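Peridinin-chlorophyll A protein (Amphidinium carterae, PDB 2C9E) binds chlorophyll a, peridinin and galactolipid inside an all-helical shell and probably serves as a water-soluble antenna that captures blue-green light. Local coordinates at residues 215-220 and 289-294; 73-78 and 221-226; 183-188 and 263-268. One frame throughout, in Å; residues are numbered along the deposited sequence.

Interaction 1: 215-220 and 289-294. With CLA (chlorophyll a), chain C.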
# COMPACT_ATOMS: atom_id res chain seq x y z
N PRO A 215 11.31 -5.99 13.58
CA PRO A 215 10.10 -6.58 13.04
C PRO A 215 8.84 -6.25 13.80
O PRO A 215 7.78 -5.91 13.20
CB PRO A 215 10.41 -8.09 13.04
CG PRO A 215 11.92 -8.16 12.97
CD PRO A 215 12.32 -7.01 13.89
N LYS A 216 8.92 -6.35 15.13
CA LYS A 216 7.73 -6.10 15.95
C LYS A 216 7.26 -4.69 15.86
O LYS A 216 6.06 -4.44 15.79
CB LYS A 216 7.96 -6.45 17.43
CG LYS A 216 7.92 -7.95 17.71
CD LYS A 216 7.80 -8.20 19.22
CE LYS A 216 7.83 -9.70 19.56
NZ LYS A 216 7.74 -9.96 21.05
N MET A 217 8.21 -3.76 15.86
CA MET A 217 7.82 -2.37 15.79
C MET A 217 7.23 -2.07 14.39
O MET A 217 6.29 -1.24 14.24
CB MET A 217 9.00 -1.44 16.09
CG MET A 217 8.53 0.00 16.13
SD MET A 217 9.71 1.15 16.64
CE MET A 217 9.72 0.68 18.38
N MET A 218 7.78 -2.74 13.38
CA MET A 218 7.28 -2.53 12.00
C MET A 218 5.83 -3.07 11.85
O MET A 218 4.93 -2.40 11.26
CB MET A 218 8.24 -3.22 11.02
CG MET A 218 7.79 -3.22 9.54
SD MET A 218 7.62 -1.61 8.78
CE MET A 218 9.30 -1.07 8.49
N ALA A 219 5.58 -4.29 12.37
CA ALA A 219 4.21 -4.86 12.30
C ALA A 219 3.25 -3.90 13.05
O ALA A 219 2.10 -3.67 12.64
CB ALA A 219 4.15 -6.29 12.95
N ASP A 220 3.73 -3.34 14.14
CA ASP A 220 2.91 -2.43 14.92
C ASP A 220 2.64 -1.17 14.15
O ASP A 220 1.55 -0.59 14.21
CB ASP A 220 3.56 -2.06 16.25
CG ASP A 220 2.62 -1.23 17.11
OD1 ASP A 220 1.59 -1.81 17.50
OD2 ASP A 220 2.85 -0.03 17.35
N ALA A 289 5.69 5.79 14.72
CA ALA A 289 5.29 4.39 14.76
C ALA A 289 6.20 3.40 14.09
O ALA A 289 6.24 2.27 14.50
CB ALA A 289 3.85 4.24 14.20
N PHE A 290 6.92 3.81 13.05
CA PHE A 290 7.80 2.89 12.34
C PHE A 290 9.25 2.90 12.81
O PHE A 290 9.77 3.91 13.25
CB PHE A 290 7.74 3.19 10.82
CG PHE A 290 6.44 2.82 10.21
CD1 PHE A 290 5.33 3.67 10.33
CD2 PHE A 290 6.28 1.59 9.64
CE1 PHE A 290 4.08 3.26 9.88
CE2 PHE A 290 5.04 1.17 9.19
CZ PHE A 290 3.92 2.01 9.31
N PRO A 291 9.93 1.75 12.73
CA PRO A 291 11.33 1.78 13.18
C PRO A 291 12.22 2.55 12.19
O PRO A 291 11.95 2.54 11.00
CB PRO A 291 11.69 0.30 13.28
CG PRO A 291 10.84 -0.31 12.20
CD PRO A 291 9.51 0.41 12.30
N GLY A 292 13.22 3.25 12.71
CA GLY A 292 14.13 4.04 11.90
C GLY A 292 13.56 5.19 11.07
O GLY A 292 14.18 5.63 10.14
N ASN A 293 12.38 5.72 11.38
CA ASN A 293 11.86 6.79 10.56
C ASN A 293 12.59 8.11 10.67
O ASN A 293 12.74 8.80 9.68
CB ASN A 293 10.37 7.02 10.82
CG ASN A 293 9.77 8.01 9.85
OD1 ASN A 293 9.96 7.89 8.63
ND2 ASN A 293 9.02 9.00 10.39
N ALA A 294 13.05 8.46 11.87
CA ALA A 294 13.77 9.71 12.07
C ALA A 294 15.02 9.71 11.23
O ALA A 294 15.35 10.72 10.64
CB ALA A 294 14.14 9.90 13.54
MG CLA C . 1.94 8.91 -0.75
CHA CLA C . 3.08 10.25 2.30
CHB CLA C . 5.21 8.78 -1.86
CHC CLA C . 1.00 6.77 -3.31
CHD CLA C . -1.11 8.32 0.84
NA CLA C . 3.87 9.59 0.04
C1A CLA C . 4.09 10.11 1.32
C2A CLA C . 5.57 10.35 1.53
C3A CLA C . 6.18 10.10 0.16
C4A CLA C . 5.06 9.42 -0.63
CMA CLA C . 6.52 11.44 -0.51
CAA CLA C . 6.16 9.37 2.56
CBA CLA C . 7.58 9.72 2.97
CGA CLA C . 8.23 8.64 3.82
O1A CLA C . 9.41 8.78 4.16
O2A CLA C . 7.51 7.42 4.23
NB CLA C . 2.91 8.05 -2.37
C1B CLA C . 4.25 8.17 -2.65
C2B CLA C . 4.50 7.63 -3.96
C3B CLA C . 3.34 7.07 -4.41
C4B CLA C . 2.33 7.27 -3.35
CMB CLA C . 5.85 7.72 -4.77
CAB CLA C . 3.45 6.47 -5.74
CBB CLA C . 2.38 5.90 -6.32
NC CLA C . 0.24 7.75 -1.15
C1C CLA C . 0.03 6.99 -2.29
C2C CLA C . -1.36 6.54 -2.30
C3C CLA C . -1.93 6.97 -1.15
C4C CLA C . -0.93 7.72 -0.41
CMC CLA C . -2.06 5.71 -3.38
CAC CLA C . -3.36 6.74 -0.70
CBC CLA C . -4.32 7.88 -1.21
ND CLA C . 1.15 9.18 1.11
C1D CLA C . -0.13 9.04 1.56
C2D CLA C . -0.35 9.82 2.75
C3D CLA C . 0.86 10.30 3.08
C4D CLA C . 1.78 9.89 2.07
CMD CLA C . -1.71 9.98 3.52
CAD CLA C . 1.63 10.98 4.09
OBD CLA C . 1.28 11.73 5.02
CBD CLA C . 3.10 10.79 3.75
CGD CLA C . 3.75 12.16 3.82
O1D CLA C . 3.85 12.84 2.81
O2D CLA C . 4.17 12.63 5.02
CED CLA C . 4.58 13.88 5.12
C1 CLA C . 8.24 6.46 5.04
C2 CLA C . 7.37 5.41 5.30
C3 CLA C . 7.16 4.65 6.45
C4 CLA C . 7.97 4.87 7.78
C5 CLA C . 6.08 3.50 6.52
C6 CLA C . 5.34 3.21 5.18
C7 CLA C . 4.15 2.22 5.36
C8 CLA C . 3.31 1.93 4.09
C9 CLA C . 1.97 1.27 4.47
C10 CLA C . 4.13 0.99 3.17
C11 CLA C . 3.34 0.32 2.02
C12 CLA C . 4.27 -0.37 1.02
C13 CLA C . 5.27 -1.38 1.60
C14 CLA C . 6.46 -1.66 0.71
C15 CLA C . 4.53 -2.69 1.91
C16 CLA C . 3.98 -3.48 0.73
C17 CLA C . 3.00 -4.49 1.25
C18 CLA C . 2.46 -5.48 0.22
C19 CLA C . 1.50 -6.43 0.88
C20 CLA C . 3.60 -6.26 -0.40
O HOH W 1 4.92 1.55 17.02
O HOH W 2 1.31 10.59 -1.90

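Interaction 2: 73-78 and 221-226. With MG (magnesium ion), chain L; PID (peridinin), chain F.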
# COMPACT_ATOMS: atom_id res chain seq x y z
N ALA A 73 -5.63 -9.45 12.46
CA ALA A 73 -4.66 -10.52 12.48
C ALA A 73 -3.33 -10.02 13.02
O ALA A 73 -2.59 -10.78 13.67
CB ALA A 73 -4.50 -11.12 11.09
N LEU A 74 -3.03 -8.75 12.78
CA LEU A 74 -1.77 -8.18 13.28
C LEU A 74 -1.78 -8.20 14.83
O LEU A 74 -0.76 -8.47 15.47
CB LEU A 74 -1.58 -6.75 12.74
CG LEU A 74 -1.16 -6.70 11.26
CD1 LEU A 74 -1.25 -5.27 10.74
CD2 LEU A 74 0.31 -7.24 11.13
N ASP A 75 -2.94 -7.93 15.42
CA ASP A 75 -3.07 -7.98 16.88
C ASP A 75 -2.46 -9.29 17.45
O ASP A 75 -1.83 -9.26 18.50
CB ASP A 75 -4.55 -7.88 17.29
CG ASP A 75 -5.13 -6.46 17.08
OD1 ASP A 75 -4.37 -5.46 17.00
OD2 ASP A 75 -6.37 -6.34 17.03
N SER A 76 -2.63 -10.42 16.77
CA SER A 76 -2.05 -11.68 17.27
C SER A 76 -0.63 -11.93 16.76
O SER A 76 0.21 -12.53 17.46
CB SER A 76 -2.95 -12.90 16.92
OG SER A 76 -3.13 -13.11 15.51
N ALA A 77 -0.33 -11.43 15.57
CA ALA A 77 0.98 -11.66 14.99
C ALA A 77 2.07 -10.87 15.66
O ALA A 77 3.14 -11.39 15.93
CB ALA A 77 0.94 -11.30 13.49
N LYS A 78 1.77 -9.61 15.96
CA LYS A 78 2.80 -8.75 16.49
C LYS A 78 3.25 -9.01 17.89
O LYS A 78 4.07 -8.26 18.41
CB LYS A 78 2.44 -7.26 16.30
CG LYS A 78 1.25 -6.71 17.09
CD LYS A 78 1.05 -5.23 16.76
CE LYS A 78 -0.19 -4.68 17.42
NZ LYS A 78 -0.42 -3.25 17.07
N GLY A 221 3.67 -0.71 13.45
CA GLY A 221 3.50 0.47 12.63
C GLY A 221 2.47 0.21 11.54
O GLY A 221 1.58 1.03 11.28
N ILE A 222 2.56 -0.95 10.90
CA ILE A 222 1.60 -1.27 9.83
C ILE A 222 0.20 -1.32 10.41
O ILE A 222 -0.76 -0.82 9.81
CB ILE A 222 1.87 -2.63 9.19
CG1 ILE A 222 3.26 -2.62 8.49
CG2 ILE A 222 0.71 -3.00 8.24
CD1 ILE A 222 3.40 -1.54 7.39
N ASP A 223 0.10 -1.95 11.57
CA ASP A 223 -1.18 -2.10 12.23
C ASP A 223 -1.78 -0.74 12.56
O ASP A 223 -2.96 -0.52 12.30
CB ASP A 223 -1.02 -2.93 13.50
CG ASP A 223 -2.34 -3.38 14.04
OD1 ASP A 223 -3.28 -3.37 13.22
OD2 ASP A 223 -2.44 -3.76 15.23
N LYS A 224 -0.98 0.16 13.14
CA LYS A 224 -1.49 1.48 13.48
C LYS A 224 -1.92 2.22 12.25
O LYS A 224 -2.87 3.03 12.29
CB LYS A 224 -0.42 2.30 14.23
CG LYS A 224 -0.40 2.08 15.79
CD LYS A 224 0.73 2.84 16.42
CE LYS A 224 0.72 2.71 17.94
NZ LYS A 224 0.68 1.26 18.39
N THR A 225 -1.21 1.98 11.14
CA THR A 225 -1.53 2.66 9.88
C THR A 225 -2.88 2.17 9.35
O THR A 225 -3.70 2.94 8.85
CB THR A 225 -0.38 2.40 8.85
OG1 THR A 225 0.83 2.95 9.36
CG2 THR A 225 -0.65 3.05 7.53
N LEU A 226 -3.10 0.86 9.41
CA LEU A 226 -4.37 0.33 8.96
C LEU A 226 -5.48 0.90 9.86
O LEU A 226 -6.51 1.32 9.39
CB LEU A 226 -4.34 -1.20 9.02
CG LEU A 226 -3.39 -1.87 8.05
CD1 LEU A 226 -3.82 -3.35 7.95
CD2 LEU A 226 -3.42 -1.16 6.65
MG MG L . -4.96 -4.19 14.91
C1 PID F . -8.46 -14.90 -11.39
C2 PID F . -9.18 -15.06 -12.74
C3 PID F . -10.10 -13.85 -12.98
C4 PID F . -11.14 -13.82 -11.86
C5 PID F . -10.54 -13.53 -10.48
C6 PID F . -9.17 -14.19 -10.24
C7 PID F . -8.86 -14.43 -8.89
C8 PID F . -7.69 -14.05 -8.23
C9 PID F . -7.43 -14.28 -6.88
C10 PID F . -8.24 -14.90 -5.94
C11 PID F . -6.36 -13.85 -6.20
C12 PID F . -6.48 -14.17 -4.91
C13 PID F . -5.55 -13.86 -3.91
C14 PID F . -5.64 -14.16 -2.55
C15 PID F . -4.61 -13.76 -1.70
C16 PID F . -4.56 -13.96 -0.32
C17 PID F . -3.49 -13.51 0.45
C18 PID F . -3.45 -13.68 1.84
C19 PID F . -2.42 -13.23 2.66
C20 PID F . -2.51 -13.41 4.04
C21 PID F . -1.58 -12.97 4.98
C22 PID F . -1.82 -13.19 6.34
C23 PID F . -0.99 -12.77 7.27
C24 PID F . -0.19 -12.28 8.18
C25 PID F . -0.36 -10.86 8.73
C26 PID F . 0.95 -10.10 8.49
C27 PID F . 2.19 -10.85 8.99
C28 PID F . 2.27 -12.27 8.44
C29 PID F . 1.00 -13.08 8.71
C30 PID F . 3.76 -9.08 9.21
C31 PID F . 5.05 -8.37 8.80
CM1 PID F . -7.45 -16.02 -11.11
CM2 PID F . -11.57 -13.99 -9.45
CM3 PID F . -10.41 -12.00 -10.38
CM4 PID F . -6.86 -14.89 -1.99
CM5 PID F . -0.31 -12.22 4.56
CM6 PID F . -1.47 -10.10 8.00
CM7 PID F . -0.70 -10.90 10.22
CM8 PID F . 1.08 -14.45 8.02
O1 PID F . -8.10 -13.58 -10.98
O2 PID F . -10.77 -13.98 -14.24
O3 PID F . -9.34 -15.41 -6.16
O4 PID F . -7.66 -14.83 -4.71
O5 PID F . 0.81 -13.23 10.13
O6 PID F . 3.34 -10.15 8.49
O7 PID F . 3.16 -8.72 10.23
O HOH W 3 -1.89 -0.95 17.56

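Interaction 3: 183-188 and 263-268. With DGD (digalactosyl diacyl glycerol (dgdg)), chain K.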
# COMPACT_ATOMS: atom_id res chain seq x y z
N LYS A 183 -0.23 26.36 -1.37
CA LYS A 183 1.08 26.94 -1.05
C LYS A 183 2.03 25.78 -0.84
O LYS A 183 3.16 25.80 -1.31
CB LYS A 183 1.04 27.76 0.24
CG LYS A 183 -0.10 28.74 0.34
CD LYS A 183 0.34 30.18 0.09
CE LYS A 183 0.67 30.42 -1.39
NZ LYS A 183 -0.57 30.56 -2.25
N PHE A 184 1.55 24.78 -0.10
CA PHE A 184 2.35 23.60 0.17
C PHE A 184 2.73 23.01 -1.19
O PHE A 184 3.89 22.67 -1.41
CB PHE A 184 1.56 22.60 1.00
CG PHE A 184 2.28 21.30 1.21
CD1 PHE A 184 3.39 21.23 2.06
CD2 PHE A 184 1.86 20.14 0.55
CE1 PHE A 184 4.06 20.03 2.27
CE2 PHE A 184 2.53 18.92 0.75
CZ PHE A 184 3.63 18.86 1.61
N SER A 185 1.78 22.91 -2.11
CA SER A 185 2.12 22.36 -3.42
C SER A 185 3.18 23.22 -4.06
O SER A 185 4.23 22.70 -4.51
CB SER A 185 0.90 22.28 -4.32
OG SER A 185 0.04 21.24 -3.84
N GLU A 186 2.94 24.53 -4.09
CA GLU A 186 3.91 25.43 -4.69
C GLU A 186 5.32 25.35 -4.07
O GLU A 186 6.32 25.48 -4.79
CB GLU A 186 3.40 26.89 -4.65
CG GLU A 186 2.29 27.22 -5.71
CD GLU A 186 2.50 26.57 -7.12
OE1 GLU A 186 2.58 25.31 -7.21
OE2 GLU A 186 2.58 27.30 -8.15
N ALA A 187 5.41 25.11 -2.77
CA ALA A 187 6.74 25.05 -2.17
C ALA A 187 7.45 23.70 -2.33
O ALA A 187 8.70 23.62 -2.30
CB ALA A 187 6.67 25.42 -0.69
N THR A 188 6.65 22.63 -2.49
CA THR A 188 7.21 21.28 -2.61
C THR A 188 7.46 20.84 -4.05
O THR A 188 8.38 20.05 -4.30
CB THR A 188 6.32 20.24 -1.89
OG1 THR A 188 4.95 20.36 -2.32
CG2 THR A 188 6.40 20.43 -0.40
N ASP A 263 -1.62 18.01 -11.51
CA ASP A 263 -1.83 16.67 -10.91
C ASP A 263 -1.29 16.63 -9.47
O ASP A 263 -1.98 16.18 -8.56
CB ASP A 263 -1.12 15.64 -11.78
CG ASP A 263 -1.76 15.52 -13.15
OD1 ASP A 263 -2.94 15.93 -13.30
OD2 ASP A 263 -1.10 15.00 -14.08
N PHE A 264 -0.07 17.15 -9.29
CA PHE A 264 0.60 17.23 -8.00
C PHE A 264 -0.27 18.00 -6.97
O PHE A 264 -0.45 17.58 -5.82
CB PHE A 264 1.97 17.91 -8.19
CG PHE A 264 2.83 17.92 -6.97
CD1 PHE A 264 3.40 16.74 -6.49
CD2 PHE A 264 3.09 19.11 -6.29
CE1 PHE A 264 4.21 16.75 -5.34
CE2 PHE A 264 3.90 19.15 -5.14
CZ PHE A 264 4.46 17.98 -4.66
N ALA A 265 -0.81 19.14 -7.38
CA ALA A 265 -1.67 19.95 -6.51
C ALA A 265 -2.92 19.18 -6.12
O ALA A 265 -3.34 19.17 -4.94
CB ALA A 265 -2.09 21.28 -7.23
N ARG A 266 -3.53 18.55 -7.12
CA ARG A 266 -4.74 17.76 -6.87
C ARG A 266 -4.45 16.63 -5.87
O ARG A 266 -5.26 16.38 -4.98
CB ARG A 266 -5.31 17.23 -8.20
CG ARG A 266 -6.65 17.91 -8.59
CD ARG A 266 -7.10 17.54 -10.02
NE ARG A 266 -5.97 17.65 -10.94
CZ ARG A 266 -6.00 17.39 -12.25
NH1 ARG A 266 -7.13 17.00 -12.84
NH2 ARG A 266 -4.89 17.55 -12.97
N VAL A 267 -3.29 15.99 -5.98
CA VAL A 267 -2.92 14.93 -5.03
C VAL A 267 -2.80 15.51 -3.62
O VAL A 267 -3.35 14.93 -2.66
CB VAL A 267 -1.55 14.24 -5.36
CG1 VAL A 267 -1.04 13.42 -4.13
CG2 VAL A 267 -1.72 13.32 -6.53
N ASN A 268 -2.11 16.63 -3.46
CA ASN A 268 -1.97 17.16 -2.10
C ASN A 268 -3.30 17.62 -1.51
O ASN A 268 -3.53 17.51 -0.29
CB ASN A 268 -0.98 18.34 -2.07
CG ASN A 268 0.44 17.93 -2.34
OD1 ASN A 268 1.17 18.61 -3.07
ND2 ASN A 268 0.86 16.83 -1.75
C1A DGD K . 7.04 11.59 7.90
C2A DGD K . 6.57 10.56 6.87
C3A DGD K . 6.62 9.11 7.40
C4A DGD K . 5.50 8.82 8.42
C5A DGD K . 5.29 7.31 8.60
C6A DGD K . 3.93 6.72 8.17
C7A DGD K . 3.32 7.27 6.89
C8A DGD K . 2.87 6.14 5.91
C9A DGD K . 2.58 6.75 4.50
CAA DGD K . 3.75 6.68 3.53
CBA DGD K . 3.39 6.06 2.13
CCA DGD K . 1.85 5.88 1.83
CDA DGD K . 1.48 4.39 1.89
CEA DGD K . 0.10 4.08 1.40
CFA DGD K . -0.03 3.67 -0.09
CGA DGD K . -1.41 2.96 -0.31
CHA DGD K . -1.50 2.14 -1.61
CIA DGD K . -0.31 1.18 -1.83
O1A DGD K . 8.03 11.32 8.62
C1B DGD K . 7.90 15.94 6.62
C2B DGD K . 7.64 17.43 6.31
C3B DGD K . 8.35 17.88 5.03
C4B DGD K . 8.16 19.36 4.73
C5B DGD K . 8.65 19.72 3.31
C6B DGD K . 10.13 19.35 3.06
C7B DGD K . 10.35 18.88 1.63
C8B DGD K . 9.38 17.76 1.21
C9B DGD K . 9.38 17.60 -0.32
CAB DGD K . 8.93 16.19 -0.79
CBB DGD K . 8.91 16.07 -2.29
CCB DGD K . 7.57 16.40 -2.93
CDB DGD K . 6.40 15.60 -2.38
CEB DGD K . 5.66 16.36 -1.25
CFB DGD K . 5.20 15.34 -0.23
CGB DGD K . 5.13 15.85 1.12
CHB DGD K . 6.42 15.70 1.85
CIB DGD K . 6.15 16.01 3.31
O1B DGD K . 7.80 15.08 5.70
O1G DGD K . 6.75 12.91 7.56
C1G DGD K . 7.10 13.91 8.49
C2G DGD K . 8.55 14.30 8.15
O2G DGD K . 8.68 15.64 7.65
C3G DGD K . 9.42 14.18 9.42
O3G DGD K . 8.81 15.03 10.41
C1D DGD K . 9.63 16.13 10.82
C2D DGD K . 8.71 17.01 11.69
O2D DGD K . 7.62 17.50 10.91
C3D DGD K . 9.55 18.18 12.23
O3D DGD K . 8.75 18.99 13.09
C4D DGD K . 10.75 17.64 13.01
O4D DGD K . 10.31 17.03 14.22
C5D DGD K . 11.50 16.60 12.15
O5D DGD K . 13.60 17.04 13.11
C6D DGD K . 12.64 16.02 12.95
O6D DGD K . 10.65 15.54 11.72
C1E DGD K . 13.85 17.26 14.50
C2E DGD K . 14.65 18.57 14.68
O2E DGD K . 13.90 19.65 14.08
C3E DGD K . 15.98 18.47 13.93
O3E DGD K . 16.82 19.57 14.29
C4E DGD K . 16.71 17.09 14.18
O4E DGD K . 17.31 17.08 15.48
C5E DGD K . 15.70 15.92 14.06
O6E DGD K . 14.60 16.12 14.97
C6E DGD K . 16.39 14.59 14.35
O5E DGD K . 15.53 13.47 14.16
O HOH W 4 -2.69 21.92 -4.07

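Interaction 1: 215-220 and 289-294
P291 is the bump here, and the first turns of helix 215-231 make the hollow. Its ring points at the helix and sits between the side chains of M217 and M218; CD rests on the backbone, 3.7 Å from M218 CA. Both methionines send CG anti to the backbone N; they flank the ring, M217 sliding past it and M218 crossing it. M217 SD comes 3.9 Å from P291 CA, on the solvent-exposed side. M218, bent at chi2 (62°) and again at chi3 (75°), crosses the proline at about a right angle and curls its CE back against CG and CD of the ring.

That fold also delivers M218 SD to the edge of the F290 ring, 3.6 Å from F290 CD2, a Met-aromatic contact in the plane of the ring. One face of the same ring carries the chlorophyll tail: CLA C5 stands 3.5 Å above the centre of F290. Polar linkage is indirect, through a water that donates to D220 OD2 and to A289 O at 2.9 Å. P291 and G292 are the two central residues of a type II turn from F290 to N293, with G292 at the N-cap of helix 293-302. Helix 201-213 packs on M218 through Y206 and A210, while I222 and T225, farther along helix 215-231, touch F290.

Interaction 2: 73-78 and 221-226
D223 turns its CG anti to the backbone N (chi1 -166°), D75 turns its own beside the N (chi1 -72°), and the two carboxylates meet over one magnesium with their planes 67° apart. D223 chelates the ion through both oxygens, OD1 to MG being 2.5 Å, whereas D75 gives OD1 alone, also 2.5 Å from MG. S71 completes the protein's share of the site. The metal brings two acidic oxygens, D75 OD1 and D223 OD2, to within 3.1 Å, a repulsion it would offset.

K78 starts from the crowded position between N and the carbonyl carbon and is extended beyond CG, so NZ arrives crosswise at D223 OD2, 2.8 Å away, on that oxygen's anti lone pair. The same NZ has a stronger partner in D220. Beneath the charges L74 slides along D223, its CD1 3.5 Å from D223 CA and also against I222 CG2. Its other methyl, L74 CD2, lies 3.3 Å from the acetate carbonyl oxygen O7 of peridinin. Segment 73-77, at the end of helix 60-77, runs nearly antiparallel to 221-226 of helix 215-231, with helix 87-102 packing behind A73.

Interaction 3: 183-188 and 263-268
A polar knot sits where helices 183-188 and 263-268 come closest, their axes 9.3 Å apart and 131° from parallel. S185 OG, turned beside its backbone N, pairs with N268 OD1, 3.0 Å away, and A181 O of the preceding turn is a second acceptor for it. A water adds another link, donating to S185 OG at 2.8 Å and to A265 O. The serine also fits closely against the opposing backbone, its OG 3.4 Å from A265 CA. T188 OG1 takes the crowded chi1 position (51°) and hydrogen-bonds back to F184 O, 2.7 Å away, which also accepts from T188 N.

Edges of two aromatic rings form the next layer. Both rings, F184 and F264, have CG anti to the backbone N and reach the lipid chain with their edges. The rim of F184 meets the amide of N268 at CE2, 3.7 Å from N268 ND2, with ring and amide planes 72° apart, while T188 CG2 covers part of an F184 face. F264 presents its edge to oxygens: T188 OG1 lies in the ring plane 3.2 Å from F264 CE2, and S185 O is in that plane too. Over one face of F264, toward the rim, stands N268 OD1.

Apolar contact with the galactolipid makes up the third group. Its acyl chain runs along both ring edges, CGB 3.4 Å from F184 CZ and CDB near F264 CZ. The contact thus forms a wall of the lipid pocket. N268, F264 and V267 also touch a peridinin. Helix 306-324 packs on F184 through T315, F316 and L319, and helix 234-251 backs V267 and D263.

In the fold
Interactions 1 and 2 are neighbours on helix 215-231, with centres 11 Å apart. A salt bridge joins them directly, D220 OD1 to K78 NZ at 2.5 Å, so the lysine beside the magnesium site also reaches the helix turn that receives P291. F290 of interaction 1 packs onto the helix within interaction 2, its CZ 3.2 Å from T225 OG1. Interaction 3 stands apart, its centre 28 Å from that of interaction 1 and 31 Å from that of interaction 2. Lipid connects interactions 1 and 3: one galactolipid touches F290 and N293 of interaction 1 as well as F184, T188 and F264 of interaction 3.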